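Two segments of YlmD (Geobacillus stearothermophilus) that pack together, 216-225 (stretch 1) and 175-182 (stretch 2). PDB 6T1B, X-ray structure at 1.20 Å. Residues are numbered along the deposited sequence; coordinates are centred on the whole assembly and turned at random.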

ATOM      1  N   ALA A 216     -16.031  14.780  -0.601  1.00 19.15           N
ATOM      2  CA  ALA A 216     -14.718  14.529  -1.170  1.00 19.02           C
ATOM      3  C   ALA A 216     -13.789  14.053  -0.063  1.00 19.59           C
ATOM      4  O   ALA A 216     -13.517  14.813   0.883  1.00 20.06           O
ATOM      5  CB  ALA A 216     -14.183  15.814  -1.788  1.00 19.70           C
ATOM      6  N   LEU A 217     -13.317  12.821  -0.161  1.00 19.76           N
ATOM      7  CA  LEU A 217     -12.618  12.165   0.934  1.00 17.52           C
ATOM      8  C   LEU A 217     -11.142  12.023   0.616  1.00 17.36           C
ATOM      9  O   LEU A 217     -10.785  11.590  -0.486  1.00 19.05           O
ATOM     10  CB  LEU A 217     -13.232  10.791   1.184  1.00 18.05           C
ATOM     11  CG  LEU A 217     -12.526   9.864   2.163  1.00 16.93           C
ATOM     12  CD1 LEU A 217     -12.447  10.500   3.526  1.00 19.23           C
ATOM     13  CD2 LEU A 217     -13.254   8.560   2.234  1.00 18.92           C
ATOM     14  N   ASP A 218     -10.297  12.365   1.587  1.00 15.70           N
ATOM     15  CA  ASP A 218      -8.835  12.274   1.470  1.00 16.36           C
ATOM     16  C   ASP A 218      -8.376  11.127   2.382  1.00 15.26           C
ATOM     17  O   ASP A 218      -8.094  11.340   3.571  1.00 16.74           O
ATOM     18  CB  ASP A 218      -8.191  13.588   1.865  1.00 18.45           C
ATOM     19  CG  ASP A 218      -6.691  13.604   1.606  1.00 20.23           C
ATOM     20  OD1 ASP A 218      -6.115  14.720   1.636  1.00 26.88           O
ATOM     21  OD2 ASP A 218      -6.112  12.525   1.369  1.00 21.92           O
ATOM     22  N   LEU A 219      -8.339   9.907   1.842  1.00 14.88           N
ATOM     23  CA  LEU A 219      -7.922   8.761   2.642  1.00 14.85           C
ATOM     24  C   LEU A 219      -6.458   8.860   3.053  1.00 14.88           C
ATOM     25  O   LEU A 219      -6.073   8.299   4.081  1.00 15.84           O
ATOM     26  CB  LEU A 219      -8.161   7.447   1.902  1.00 17.57           C
ATOM     27  CG  LEU A 219      -9.582   6.903   1.904  1.00 19.58           C
ATOM     28  CD1 LEU A 219      -9.605   5.627   1.076  1.00 26.07           C
ATOM     29  CD2 LEU A 219     -10.108   6.662   3.300  1.00 23.12           C
ATOM     30  N   LYS A 220      -5.622   9.531   2.264  1.00 13.79           N
ATOM     31  CA  LYS A 220      -4.231   9.688   2.670  1.00 13.22           C
ATOM     32  C   LYS A 220      -4.179  10.454   3.984  1.00 16.07           C
ATOM     33  O   LYS A 220      -3.509  10.041   4.937  1.00 15.50           O
ATOM     34  CB  LYS A 220      -3.438  10.444   1.608  1.00 15.43           C
ATOM     35  CG  LYS A 220      -3.229   9.715   0.304  1.00 13.90           C
ATOM     36  CD  LYS A 220      -2.419  10.604  -0.628  1.00 16.50           C
ATOM     37  CE  LYS A 220      -2.351  10.021  -2.002  1.00 19.83           C
ATOM     38  NZ  LYS A 220      -1.921  11.091  -2.929  1.00 19.05           N
ATOM     39  N   GLU A 221      -4.905  11.570   4.066  1.00 15.42           N
ATOM     40  CA  GLU A 221      -4.894  12.379   5.276  1.00 15.61           C
ATOM     41  C   GLU A 221      -5.576  11.655   6.424  1.00 14.91           C
ATOM     42  O   GLU A 221      -5.164  11.792   7.575  1.00 17.13           O
ATOM     43  CB  GLU A 221      -5.544  13.739   5.004  1.00 17.23           C
ATOM     44  CG  GLU A 221      -5.686  14.627   6.227  1.00 21.18           C
ATOM     45  CD  GLU A 221      -4.371  15.229   6.739  1.00 22.77           C
ATOM     46  OE1 GLU A 221      -3.277  14.853   6.263  1.00 24.43           O
ATOM     47  OE2 GLU A 221      -4.460  16.102   7.619  1.00 28.47           O
ATOM     48  N   ALA A 222      -6.635  10.901   6.148  1.00 14.29           N
ATOM     49  CA  ALA A 222      -7.269  10.135   7.213  1.00 15.76           C
ATOM     50  C   ALA A 222      -6.261   9.189   7.863  1.00 13.81           C
ATOM     51  O   ALA A 222      -6.209   9.068   9.094  1.00 15.81           O
ATOM     52  CB  ALA A 222      -8.456   9.351   6.669  1.00 16.70           C
ATOM     53  N   ASN A 223      -5.460   8.523   7.047  1.00 13.78           N
ATOM     54  CA  ASN A 223      -4.465   7.596   7.579  1.00 13.59           C
ATOM     55  C   ASN A 223      -3.335   8.340   8.273  1.00 13.45           C
ATOM     56  O   ASN A 223      -2.881   7.919   9.338  1.00 14.06           O
ATOM     57  CB  ASN A 223      -3.984   6.688   6.463  1.00 13.36           C
ATOM     58  CG  ASN A 223      -4.929   5.547   6.255  1.00 12.91           C
ATOM     59  OD1 ASN A 223      -4.945   4.611   7.049  1.00 14.38           O
ATOM     60  ND2 ASN A 223      -5.798   5.658   5.257  1.00 13.86           N
ATOM     61  N   ARG A 224      -2.929   9.499   7.741  1.00 15.10           N
ATOM     62  CA  ARG A 224      -1.929  10.303   8.427  1.00 15.34           C
ATOM     63  C   ARG A 224      -2.411  10.687   9.817  1.00 15.08           C
ATOM     64  O   ARG A 224      -1.662  10.593  10.798  1.00 15.68           O
ATOM     65  CB  ARG A 224      -1.601  11.553   7.609  1.00 14.31           C
ATOM     66  CG  ARG A 224      -0.627  12.496   8.283  1.00 20.87           C
ATOM     67  CD  ARG A 224      -0.259  13.674   7.384  1.00 21.70           C
ATOM     68  NE  ARG A 224       0.412  14.685   8.177  1.00 23.61           N
ATOM     69  CZ  ARG A 224      -0.216  15.641   8.846  1.00 22.22           C
ATOM     70  NH1 ARG A 224      -1.539  15.743   8.812  1.00 28.00           N
ATOM     71  NH2 ARG A 224       0.481  16.504   9.573  1.00 28.59           N
ATOM     72  N   LEU A 225      -3.658  11.160   9.928  1.00 16.51           N
ATOM     73  CA  LEU A 225      -4.177  11.585  11.224  1.00 17.70           C
ATOM     74  C   LEU A 225      -4.215  10.422  12.203  1.00 17.08           C
ATOM     75  O   LEU A 225      -3.907  10.582  13.389  1.00 19.50           O
ATOM     76  CB  LEU A 225      -5.567  12.200  11.044  1.00 18.57           C
ATOM     77  CG  LEU A 225      -5.608  13.527  10.285  1.00 19.31           C
ATOM     78  CD1 LEU A 225      -7.051  13.874   9.923  1.00 22.44           C
ATOM     79  CD2 LEU A 225      -5.000  14.634  11.089  1.00 22.05           C
TER
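Stretch 2, residues 175-182: AIGPAIGP

Stretch 2 leaves a strand at Ile176 and continues to Pro182 as an extended, irregular chain that runs past the first turn of the helix in stretch 1. Its direction opposes that of stretch 1: Ile176 lies nearest Lys220 (CA to CA, 6.6 Å), and Pro182 nearest Leu217 (CA to CA, 4.7 Å). No direct hydrogen bond joins the two segments, which together bury 482 Å².

Lys220 is the residue most covered by the other stretch (101 Å²). With chi1 in m (-68°) and the other three chi angles in t, its side chain is extended and runs past Ile176, Gly177 and Ala179. Its CG rests 3.7 Å from Ile176 CG2, while farther out CE lies 3.5 Å from Gly177 O and 3.9 Å from Ala179 CB; NZ is hydrogen-bonded elsewhere in the structure. Ile176 adopts m, t (chi1 -70°, chi2 166°), which carries CD1 to the helix backbone, 3.7 Å from Lys220 O and 4.0 Å from Arg224 CB. Arg224 is extended through chi3, and its end leads away from stretch 2, where NH1 forms a salt bridge with Glu221 OE2 (3.2 Å). Asn223, with chi1 in m, turns back along the helix so that ND2 donates to Leu219 O (2.9 Å).

At the other end, the Pro182 ring, puckered C-gamma endo, packs with CG 3.9 Å from Asp218 CB and CB 4.1 Å from Ala216 CB. Its CA makes a CA-H...O contact with Leu217 O (3.3 Å). The t rotamer of Asp218 (chi1 -173°) places OD2 to cap the helix, accepting from Glu221 N at 3.1 Å. Two waters complete the junction through Ile180 O: one lies 2.8 Å from this oxygen and 2.8 Å from Leu219 N, the other 3.0 Å from the same Ile180 O and 2.6 Å from Asp218 OD2.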

ATOM      1  N   ALA A 175       5.678   6.100   4.827  1.00 12.71           N
ATOM      2  CA  ALA A 175       5.396   6.760   3.562  1.00 12.50           C
ATOM      3  C   ALA A 175       3.992   6.346   3.151  1.00 12.04           C
ATOM      4  O   ALA A 175       3.667   5.154   3.145  1.00 11.62           O
ATOM      5  CB  ALA A 175       6.395   6.375   2.486  1.00 12.55           C
ATOM      6  N   ILE A 176       3.149   7.327   2.842  1.00 12.58           N
ATOM      7  CA  ILE A 176       1.811   7.089   2.312  1.00 12.31           C
ATOM      8  C   ILE A 176       1.925   7.306   0.815  1.00 12.99           C
ATOM      9  O   ILE A 176       2.325   8.395   0.377  1.00 13.66           O
ATOM     10  CB  ILE A 176       0.797   8.025   2.974  1.00 14.06           C
ATOM     11  CG1 ILE A 176       0.609   7.618   4.434  1.00 15.68           C
ATOM     12  CG2 ILE A 176      -0.526   8.019   2.234  1.00 17.10           C
ATOM     13  CD1 ILE A 176      -0.100   8.643   5.264  1.00 16.45           C
ATOM     14  N   GLY A 177       1.659   6.269   0.039  1.00 12.86           N
ATOM     15  CA  GLY A 177       1.942   6.286  -1.378  1.00 14.07           C
ATOM     16  C   GLY A 177       0.797   6.781  -2.232  1.00 13.32           C
ATOM     17  O   GLY A 177      -0.245   7.218  -1.722  1.00 13.76           O
ATOM     18  N   PRO A 178       0.991   6.736  -3.547  1.00 12.28           N
ATOM     19  CA  PRO A 178      -0.048   7.165  -4.494  1.00 13.77           C
ATOM     20  C   PRO A 178      -1.361   6.431  -4.269  1.00 12.95           C
ATOM     21  O   PRO A 178      -1.386   5.213  -4.086  1.00 14.13           O
ATOM     22  CB  PRO A 178       0.563   6.823  -5.854  1.00 14.56           C
ATOM     23  CG  PRO A 178       2.039   6.908  -5.624  1.00 16.53           C
ATOM     24  CD  PRO A 178       2.233   6.341  -4.238  1.00 15.15           C
ATOM     25  N   ALA A 179      -2.452   7.183  -4.344  1.00 13.03           N
ATOM     26  CA  ALA A 179      -3.785   6.683  -4.041  1.00 13.24           C
ATOM     27  C   ALA A 179      -4.773   7.676  -4.608  1.00 14.60           C
ATOM     28  O   ALA A 179      -4.398   8.739  -5.103  1.00 15.98           O
ATOM     29  CB  ALA A 179      -3.975   6.504  -2.536  1.00 13.79           C
ATOM     30  N   ILE A 180      -6.051   7.326  -4.566  1.00 13.43           N
ATOM     31  CA  ILE A 180      -7.049   8.230  -5.106  1.00 14.72           C
ATOM     32  C   ILE A 180      -7.163   9.441  -4.186  1.00 15.64           C
ATOM     33  O   ILE A 180      -7.185   9.311  -2.960  1.00 18.29           O
ATOM     34  CB  ILE A 180      -8.389   7.506  -5.302  1.00 14.72           C
ATOM     35  CG1 ILE A 180      -9.325   8.347  -6.153  1.00 18.02           C
ATOM     36  CG2 ILE A 180      -8.987   7.122  -3.979  1.00 17.18           C
ATOM     37  CD1 ILE A 180     -10.583   7.620  -6.542  1.00 20.69           C
ATOM     38  N   GLY A 181      -7.242  10.622  -4.779  1.00 19.52           N
ATOM     39  CA  GLY A 181      -7.345  11.848  -4.024  1.00 19.88           C
ATOM     40  C   GLY A 181      -8.776  12.317  -3.884  1.00 21.12           C
ATOM     41  O   GLY A 181      -9.690  11.823  -4.542  1.00 20.58           O
ATOM     42  N   PRO A 182      -8.982  13.310  -3.012  1.00 20.96           N
ATOM     43  CA  PRO A 182     -10.324  13.875  -2.845  1.00 21.11           C
ATOM     44  C   PRO A 182     -10.789  14.588  -4.084  1.00 26.12           C
ATOM     45  O   PRO A 182     -11.996  14.816  -4.242  1.00 32.10           O
ATOM     46  CB  PRO A 182     -10.161  14.837  -1.664  1.00 28.49           C
ATOM     47  CG  PRO A 182      -8.697  15.180  -1.648  1.00 26.32           C
ATOM     48  CD  PRO A 182      -7.977  13.957  -2.155  1.00 22.48           C
TER
HETATM   49  O   HOH W   1      -9.060   9.537  -0.837  1.00 20.05           O
HETATM   50  O   HOH W   2      -6.177  10.795  -0.564  1.00 30.12           O